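Local coordinates for phosphoribosylglycinamide synthetase (Anaerococcus prevotii, PDB 4DIM), which probably acts as an ATP-dependent ligase of the ATP-grasp superfamily, related to glycinamide ribonucleotide synthetase, at residues 13-18 with 33-38. Residues are numbered along the deposited sequence; the frame is centred on the assembly and turned at random.
Sequences LGAGRG and TIAGTM
Gly14 and Gly36 share the one hydrogen bond that joins 13-18 to 33-38. The amide N of Gly14 lies 2.9 Å from O of Gly36, with an N-H...O angle of 156°. The bond belongs to a parallel bridge between Leu13 and Gly36, whose CA atoms are 4.7 Å apart. On the face where Leu13 carries its side chain, Gly36 presents no side chain. Gly14, with a positive phi of 107°, has a backbone in which a CB would press on the carbonyl O of Leu13. Here the chain leaves the strand pairing.

The apolar contact is small and centres on the methyl of Ala15, which points toward the neighbouring strand. Its CB lies 4.2 Å from CB of Thr37 and 4.4 Å from CB of Ala35, so it meets both residues that flank Gly36. Thr37 turns OG1 anti to its backbone N (chi1 -177°), and this hydroxyl donates a hydrogen bond to O of Met38, a selenomethionine, at 3.3 Å. Tyr23 of helix 20-29 touches Ala15 and Ala35, and its hydroxyl hydrogen-bonds to O of Gly14.

Strands 9-13 and 32-37 are neighbours in a four-stranded parallel sheet, linked by helix 20-29 in a beta-alpha-beta crossover. The glycine-rich turn after the first strand, with Gly16 and Gly18 fitting a Rossmann-type GxGxxG pattern, is consistent with the Rossmann-like N-terminal domain of ATP-grasp ligases.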
loop_
_atom_site.group_PDB
_atom_site.type_symbol
_atom_site.label_atom_id
_atom_site.label_comp_id
_atom_site.label_asym_id
_atom_site.label_seq_id
_atom_site.Cartn_x
_atom_site.Cartn_y
_atom_site.Cartn_z
ATOM N N LEU A 13 13.815 -6.704 1.074
ATOM C CA LEU A 13 13.126 -7.391 2.171
ATOM C C LEU A 13 11.786 -7.872 1.682
ATOM O O LEU A 13 10.913 -7.052 1.401
ATOM C CB LEU A 13 12.937 -6.473 3.381
ATOM C CG LEU A 13 14.181 -6.155 4.191
ATOM C CD1 LEU A 13 15.011 -5.058 3.516
ATOM C CD2 LEU A 13 13.819 -5.686 5.559
ATOM N N GLY A 14 11.665 -9.180 1.526
ATOM C CA GLY A 14 10.466 -9.845 1.057
ATOM C C GLY A 14 10.673 -10.338 -0.348
ATOM O O GLY A 14 11.398 -9.697 -1.107
ATOM N N ALA A 15 10.056 -11.494 -0.712
ATOM C CA ALA A 15 10.145 -12.025 -2.077
ATOM C C ALA A 15 8.878 -12.749 -2.488
ATOM O O ALA A 15 8.966 -13.796 -3.107
ATOM C CB ALA A 15 11.351 -12.923 -2.227
ATOM N N GLY A 16 7.723 -12.119 -2.264
ATOM C CA GLY A 16 6.423 -12.618 -2.714
ATOM C C GLY A 16 6.083 -12.295 -4.172
ATOM O O GLY A 16 6.729 -11.459 -4.799
ATOM N N ARG A 17 5.046 -12.953 -4.745
ATOM C CA ARG A 17 4.615 -12.678 -6.152
ATOM C C ARG A 17 4.415 -11.165 -6.397
ATOM O O ARG A 17 4.859 -10.641 -7.418
ATOM C CB ARG A 17 3.342 -13.478 -6.559
ATOM C CG ARG A 17 1.993 -12.834 -6.208
ATOM C CD ARG A 17 0.833 -13.832 -6.215
ATOM N NE ARG A 17 -0.380 -13.241 -5.631
ATOM C CZ ARG A 17 -1.518 -13.894 -5.381
ATOM N NH1 ARG A 17 -1.632 -15.192 -5.666
ATOM N NH2 ARG A 17 -2.553 -13.253 -4.845
ATOM N N GLY A 18 3.904 -10.463 -5.403
ATOM C CA GLY A 18 3.713 -9.021 -5.502
ATOM C C GLY A 18 4.960 -8.177 -5.370
ATOM O O GLY A 18 4.839 -6.964 -5.234
ATOM N N THR A 33 21.144 -8.564 -6.483
ATOM C CA THR A 33 20.075 -8.621 -5.507
ATOM C C THR A 33 20.261 -9.783 -4.525
ATOM O O THR A 33 20.816 -10.836 -4.839
ATOM C CB THR A 33 18.708 -8.624 -6.184
ATOM O OG1 THR A 33 18.643 -9.660 -7.159
ATOM C CG2 THR A 33 18.426 -7.316 -6.862
ATOM N N ILE A 34 19.821 -9.523 -3.300
ATOM C CA ILE A 34 19.824 -10.440 -2.199
ATOM C C ILE A 34 18.393 -10.491 -1.733
ATOM O O ILE A 34 17.873 -9.465 -1.300
ATOM C CB ILE A 34 20.799 -9.983 -1.091
ATOM C CG1 ILE A 34 22.243 -9.903 -1.606
ATOM C CG2 ILE A 34 20.707 -10.911 0.132
ATOM C CD1 ILE A 34 22.862 -8.684 -1.285
ATOM N N ALA A 35 17.743 -11.652 -1.878
ATOM C CA ALA A 35 16.390 -11.865 -1.402
ATOM C C ALA A 35 16.382 -12.120 0.109
ATOM O O ALA A 35 16.838 -13.182 0.542
ATOM C CB ALA A 35 15.773 -13.048 -2.125
ATOM N N GLY A 36 15.918 -11.135 0.891
ATOM C CA GLY A 36 15.758 -11.268 2.341
ATOM C C GLY A 36 14.423 -11.961 2.574
ATOM O O GLY A 36 13.377 -11.321 2.444
ATOM N N THR A 37 14.421 -13.283 2.819
ATOM C CA THR A 37 13.149 -13.991 2.874
ATOM C C THR A 37 13.147 -15.228 3.789
ATOM O O THR A 37 14.105 -15.516 4.492
ATOM C CB THR A 37 12.764 -14.386 1.427
ATOM O OG1 THR A 37 11.488 -15.028 1.426
ATOM C CG2 THR A 37 13.806 -15.303 0.748
HETATM N N MSE A 38 12.006 -15.914 3.796
HETATM C CA MSE A 38 11.754 -17.109 4.581
HETATM C C MSE A 38 11.880 -18.311 3.609
HETATM O O MSE A 38 11.730 -18.120 2.399
HETATM C CB MSE A 38 10.333 -16.966 5.210
HETATM C CG MSE A 38 10.192 -17.348 6.695
HETATM SE SE MSE A 38 11.560 -16.705 7.925
HETATM C CE MSE A 38 11.291 -17.985 9.414
#